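Peptide amidase (Stenotrophomonas maltophilia, PDB 1M22) probably hydrolyses amide bonds as a member of the amidase signature family, most likely releasing the C-terminal amide of peptides. Local coordinates at residues A[81-87]-A[122-128]; A[34-38]-A[175-179]. All coordinates share one frame; numbering follows the deposited sequence.

Contact 1 (A[81-87]-A[122-128]); sequences IPLLLKD and AVVLGKT
K127 meets D87 at the C-terminal end of the strand pair. The K127 chain bends at chi2, chi3 and chi4 (-63°, -68° and -63°), which folds it back over the neighbouring strand's carbonyls. K127 CE settles beside the carbonyl oxygens of L85 and K86, 3.6 Å from L85 O. K127 NZ forms a salt bridge of 2.9 Å with D87 OD1, using the anti lone pair of that oxygen. The same NZ also donates to I89 O. D87 OD2 bonds to S97, so the carboxylate is held at both oxygens. K86, on the other face, is extended instead, and its NZ reaches the hydroxyls of S165, S166 and T184. K86 and S165 belong to the active site. The strands 82-86 and 123-128 are parallel neighbours of the central sheet, and helix 112-119 connects them in a beta-alpha-beta unit. The bonding starts at V123 N to I81 O and ends at D87 N to T128 O. A beta bulge at L125 breaks the register. L83 pairs with V124, but L85 pairs with K127. L125 N bonds to L83 O at 2.8 Å, and L85 N takes G126 O. The backbone N of G126 is buried there without a partner. L125 turns toward the other strand. L125 CG rests on P82 CB at 3.6 Å, while L84 CD2 lies 3.8 Å from L125 CB. L84 CD2 also sits against the backbone of G126. Further along, T128 CG2 packs on L84 CB at 3.7 Å, and T128 OG1 bonds to S169 OG. The face opposite P82, L84 and T128 carries L83, L85, V124 and K127. There L85 crosses V124 at about a right angle, with L85 CD1 to V124 CG1 at 3.9 Å, and L83 CD2 touches A122 CB at 3.6 Å.

Contact 2 (A[34-38]-A[175-179]); sequences YLQRI and ANLAS
With chi1 at -170°, R37 swings its CG away from the backbone N and stays extended as far as NE. This carries the guanidinium to the end of helix 167-174. Y34 has its CG beside the backbone N (chi1 -77°), which lays its ring along the backbone of 176-179. The guanidinium grips one acceptor side-on. R37 NE bonds to A175 O at 2.9 Å, in the carbonyl plane, and R37 NH2 reaches A175 O at 3.1 Å from above that plane. A175 O lies close to the guanidinium plane, which helps fix the rotation of the group. The carbonyl is presented where helix 167-174 stops. N176 has positive phi and is the C-prime residue of a Schellman motif. The chain then runs across one face of the Y34 ring, with A178 CA over its centre, a CH-pi contact of 3.6 Å from A178 CA to the Y34 centroid. N176 O lies at the ring edge, in its plane, 3.3 Å from Y34 CD1. The L177 side chain, though its CB points away overall, touches I38 and R37. L177 CB meets I38 CG1 at 3.9 Å. The L177 and R37 side chains cross at about a right angle, with L177 CD2 3.9 Å from R37 CG. L177 O is buried with no hydrogen-bond partner. Around the pair, helix 13-21 meets Y34 and S179 through L16, while P82 of strand 82-86 and L125 of strand 123-128 both touch Y34.

In the fold
From the N terminus, helix 27-43 supplies the first half of contact 2. After strand 51-54 and helix 58-70 the chain forms strand 82-86, passes through helix 112-119 and returns as strand 123-128. Contact 1 closes this loop of 34 residues. Helix 167-174 and the loop after it follow, and contact 2 closes a much longer loop of 136 residues. The short loop thus lies wholly within the long one, and the two do not cross. The contacts also touch. P82 O and S179 N, 3.1 Å apart, probably form a hydrogen bond, and L125 CD1 packs on A178 CB. Together they tie helix 27-43 and the entry to strand 180-185 to one part of the central sheet.

Contact 1 (A[81-87]-A[122-128])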
loop_
_atom_site.group_PDB
_atom_site.type_symbol
_atom_site.label_atom_id
_atom_site.label_comp_id
_atom_site.label_asym_id
_atom_site.label_seq_id
_atom_site.Cartn_x
_atom_site.Cartn_y
_atom_site.Cartn_z
ATOM N N ILE A 81 1.807 5.486 -18.802
ATOM C CA ILE A 81 1.202 5.927 -17.542
ATOM C C ILE A 81 2.253 6.189 -16.458
ATOM O O ILE A 81 3.015 5.295 -16.104
ATOM C CB ILE A 81 0.205 4.862 -17.022
ATOM C CG1 ILE A 81 -0.933 4.679 -18.029
ATOM C CG2 ILE A 81 -0.329 5.261 -15.651
ATOM C CD1 ILE A 81 -1.818 5.898 -18.210
ATOM N N PRO A 82 2.306 7.424 -15.923
ATOM C CA PRO A 82 3.282 7.766 -14.879
ATOM C C PRO A 82 2.859 7.306 -13.489
ATOM O O PRO A 82 1.715 7.521 -13.078
ATOM C CB PRO A 82 3.362 9.295 -14.948
ATOM C CG PRO A 82 2.802 9.636 -16.306
ATOM C CD PRO A 82 1.686 8.643 -16.464
ATOM N N LEU A 83 3.793 6.703 -12.758
ATOM C CA LEU A 83 3.510 6.222 -11.412
ATOM C C LEU A 83 4.657 6.476 -10.442
ATOM O O LEU A 83 5.767 6.831 -10.849
ATOM C CB LEU A 83 3.171 4.726 -11.457
ATOM C CG LEU A 83 4.180 3.747 -12.066
ATOM C CD1 LEU A 83 5.350 3.529 -11.113
ATOM C CD2 LEU A 83 3.479 2.420 -12.347
ATOM N N LEU A 84 4.373 6.306 -9.154
ATOM C CA LEU A 84 5.364 6.496 -8.094
ATOM C C LEU A 84 5.550 5.201 -7.309
ATOM O O LEU A 84 4.623 4.396 -7.200
ATOM C CB LEU A 84 4.922 7.621 -7.157
ATOM C CG LEU A 84 5.029 9.038 -7.733
ATOM C CD1 LEU A 84 4.140 9.974 -6.939
ATOM C CD2 LEU A 84 6.478 9.511 -7.699
ATOM N N LEU A 85 6.743 5.013 -6.751
ATOM C CA LEU A 85 7.079 3.807 -5.995
ATOM C C LEU A 85 7.547 4.111 -4.579
ATOM O O LEU A 85 8.412 4.966 -4.387
ATOM C CB LEU A 85 8.213 3.055 -6.696
ATOM C CG LEU A 85 8.049 2.628 -8.153
ATOM C CD1 LEU A 85 9.401 2.209 -8.706
ATOM C CD2 LEU A 85 7.044 1.493 -8.249
ATOM N N LYS A 86 6.996 3.409 -3.592
ATOM C CA LYS A 86 7.418 3.589 -2.203
ATOM C C LYS A 86 8.938 3.373 -2.164
ATOM O O LYS A 86 9.458 2.462 -2.817
ATOM C CB LYS A 86 6.708 2.568 -1.315
ATOM C CG LYS A 86 7.000 2.690 0.172
ATOM C CD LYS A 86 6.115 1.718 0.939
ATOM C CE LYS A 86 6.317 1.788 2.443
ATOM N NZ LYS A 86 5.391 0.857 3.149
ATOM N N ASP A 87 9.648 4.188 -1.384
ATOM C CA ASP A 87 11.099 4.093 -1.355
ATOM C C ASP A 87 11.768 2.914 -0.667
ATOM O O ASP A 87 12.916 3.016 -0.222
ATOM C CB ASP A 87 11.717 5.405 -0.863
ATOM C CG ASP A 87 13.176 5.543 -1.272
ATOM O OD1 ASP A 87 13.512 5.160 -2.417
ATOM O OD2 ASP A 87 13.983 6.037 -0.461
ATOM N N ALA A 122 4.867 1.475 -18.156
ATOM C CA ALA A 122 4.678 2.524 -17.164
ATOM C C ALA A 122 5.926 3.393 -17.057
ATOM O O ALA A 122 7.042 2.936 -17.305
ATOM C CB ALA A 122 4.342 1.917 -15.801
ATOM N N VAL A 123 5.717 4.653 -16.702
ATOM C CA VAL A 123 6.797 5.616 -16.542
ATOM C C VAL A 123 6.999 5.841 -15.045
ATOM O O VAL A 123 6.055 6.181 -14.335
ATOM C CB VAL A 123 6.433 6.963 -17.205
ATOM C CG1 VAL A 123 7.476 8.024 -16.862
ATOM C CG2 VAL A 123 6.331 6.783 -18.714
ATOM N N VAL A 124 8.218 5.638 -14.560
ATOM C CA VAL A 124 8.492 5.844 -13.144
ATOM C C VAL A 124 8.839 7.311 -12.900
ATOM O O VAL A 124 9.865 7.798 -13.364
ATOM C CB VAL A 124 9.658 4.952 -12.664
ATOM C CG1 VAL A 124 9.936 5.197 -11.186
ATOM C CG2 VAL A 124 9.316 3.488 -12.902
ATOM N N LEU A 125 7.969 8.019 -12.186
ATOM C CA LEU A 125 8.193 9.430 -11.886
ATOM C C LEU A 125 9.215 9.623 -10.774
ATOM O O LEU A 125 9.951 10.611 -10.761
ATOM C CB LEU A 125 6.890 10.106 -11.455
ATOM C CG LEU A 125 5.807 10.401 -12.490
ATOM C CD1 LEU A 125 4.557 10.891 -11.771
ATOM C CD2 LEU A 125 6.297 11.447 -13.481
ATOM N N GLY A 126 9.247 8.681 -9.838
ATOM C CA GLY A 126 10.166 8.780 -8.722
ATOM C C GLY A 126 9.761 7.880 -7.574
ATOM O O GLY A 126 8.955 6.963 -7.749
ATOM N N LYS A 127 10.313 8.161 -6.396
ATOM C CA LYS A 127 10.057 7.382 -5.190
ATOM C C LYS A 127 9.316 8.211 -4.149
ATOM O O LYS A 127 9.508 9.424 -4.060
ATOM C CB LYS A 127 11.385 6.902 -4.590
ATOM C CG LYS A 127 12.358 6.289 -5.592
ATOM C CD LYS A 127 11.808 5.024 -6.239
ATOM C CE LYS A 127 11.695 3.881 -5.241
ATOM N NZ LYS A 127 13.021 3.459 -4.696
ATOM N N THR A 128 8.474 7.556 -3.356
ATOM C CA THR A 128 7.715 8.249 -2.325
ATOM C C THR A 128 8.229 7.998 -0.914
ATOM O O THR A 128 8.769 6.930 -0.601
ATOM C CB THR A 128 6.224 7.873 -2.376
ATOM O OG1 THR A 128 6.090 6.446 -2.395
ATOM C CG2 THR A 128 5.571 8.473 -3.612
#

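Contact 2 (A[34-38]-A[175-179])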
loop_
_atom_site.group_PDB
_atom_site.type_symbol
_atom_site.label_atom_id
_atom_site.label_comp_id
_atom_site.label_asym_id
_atom_site.label_seq_id
_atom_site.Cartn_x
_atom_site.Cartn_y
_atom_site.Cartn_z
ATOM N N TYR A 34 2.559 16.153 -14.183
ATOM C CA TYR A 34 2.681 15.657 -12.820
ATOM C C TYR A 34 3.921 16.241 -12.142
ATOM O O TYR A 34 3.870 16.624 -10.973
ATOM C CB TYR A 34 2.756 14.126 -12.802
ATOM C CG TYR A 34 1.425 13.434 -13.002
ATOM C CD1 TYR A 34 0.332 13.727 -12.184
ATOM C CD2 TYR A 34 1.271 12.451 -13.977
ATOM C CE1 TYR A 34 -0.884 13.056 -12.331
ATOM C CE2 TYR A 34 0.061 11.772 -14.131
ATOM C CZ TYR A 34 -1.010 12.078 -13.306
ATOM O OH TYR A 34 -2.200 11.397 -13.440
ATOM N N LEU A 35 5.030 16.318 -12.876
ATOM C CA LEU A 35 6.264 16.858 -12.313
ATOM C C LEU A 35 6.086 18.313 -11.894
ATOM O O LEU A 35 6.606 18.737 -10.860
ATOM C CB LEU A 35 7.412 16.727 -13.318
ATOM C CG LEU A 35 7.893 15.292 -13.559
ATOM C CD1 LEU A 35 8.913 15.269 -14.687
ATOM C CD2 LEU A 35 8.494 14.731 -12.275
ATOM N N GLN A 36 5.341 19.074 -12.687
ATOM C CA GLN A 36 5.104 20.476 -12.364
ATOM C C GLN A 36 4.238 20.575 -11.110
ATOM O O GLN A 36 4.459 21.440 -10.259
ATOM C CB GLN A 36 4.421 21.182 -13.538
ATOM C CG GLN A 36 4.236 22.678 -13.340
ATOM C CD GLN A 36 3.734 23.371 -14.591
ATOM O OE1 GLN A 36 4.360 23.297 -15.649
ATOM N NE2 GLN A 36 2.598 24.051 -14.475
ATOM N N ARG A 37 3.258 19.683 -10.992
ATOM C CA ARG A 37 2.370 19.678 -9.834
ATOM C C ARG A 37 3.150 19.265 -8.583
ATOM O O ARG A 37 2.923 19.797 -7.497
ATOM C CB ARG A 37 1.189 18.734 -10.084
ATOM C CG ARG A 37 0.074 18.832 -9.053
ATOM C CD ARG A 37 -1.161 18.076 -9.528
ATOM N NE ARG A 37 -2.182 17.948 -8.491
ATOM C CZ ARG A 37 -3.053 18.893 -8.153
ATOM N NH1 ARG A 37 -3.049 20.068 -8.770
ATOM N NH2 ARG A 37 -3.933 18.661 -7.189
ATOM N N ILE A 38 4.074 18.321 -8.739
ATOM C CA ILE A 38 4.897 17.884 -7.620
ATOM C C ILE A 38 5.727 19.072 -7.128
ATOM O O ILE A 38 5.866 19.296 -5.926
ATOM C CB ILE A 38 5.831 16.725 -8.041
ATOM C CG1 ILE A 38 5.003 15.451 -8.245
ATOM C CG2 ILE A 38 6.912 16.504 -6.988
ATOM C CD1 ILE A 38 5.777 14.286 -8.826
ATOM N N ALA A 175 -3.417 13.494 -3.984
ATOM C CA ALA A 175 -3.125 14.848 -4.454
ATOM C C ALA A 175 -2.888 14.923 -5.955
ATOM O O ALA A 175 -2.486 15.962 -6.468
ATOM C CB ALA A 175 -1.909 15.398 -3.709
ATOM N N ASN A 176 -3.140 13.825 -6.657
ATOM C CA ASN A 176 -2.949 13.771 -8.102
ATOM C C ASN A 176 -1.530 14.139 -8.550
ATOM O O ASN A 176 -1.339 14.876 -9.526
ATOM C CB ASN A 176 -3.985 14.651 -8.817
ATOM C CG ASN A 176 -5.382 14.047 -8.786
ATOM O OD1 ASN A 176 -6.219 14.418 -7.959
ATOM N ND2 ASN A 176 -5.636 13.105 -9.684
ATOM N N LEU A 177 -0.539 13.605 -7.841
ATOM C CA LEU A 177 0.863 13.833 -8.175
ATOM C C LEU A 177 1.358 12.762 -9.149
ATOM O O LEU A 177 2.480 12.828 -9.642
ATOM C CB LEU A 177 1.732 13.814 -6.916
ATOM C CG LEU A 177 1.392 14.821 -5.817
ATOM C CD1 LEU A 177 2.455 14.745 -4.733
ATOM C CD2 LEU A 177 1.324 16.232 -6.386
ATOM N N ALA A 178 0.515 11.764 -9.397
ATOM C CA ALA A 178 0.816 10.681 -10.328
ATOM C C ALA A 178 -0.496 9.972 -10.629
ATOM O O ALA A 178 -1.501 10.215 -9.967
ATOM C CB ALA A 178 1.812 9.703 -9.716
ATOM N N SER A 179 -0.491 9.104 -11.634
ATOM C CA SER A 179 -1.698 8.365 -11.987
ATOM C C SER A 179 -2.017 7.343 -10.905
ATOM O O SER A 179 -3.142 7.282 -10.411
ATOM C CB SER A 179 -1.509 7.649 -13.323
ATOM O OG SER A 179 -2.565 6.739 -13.565
#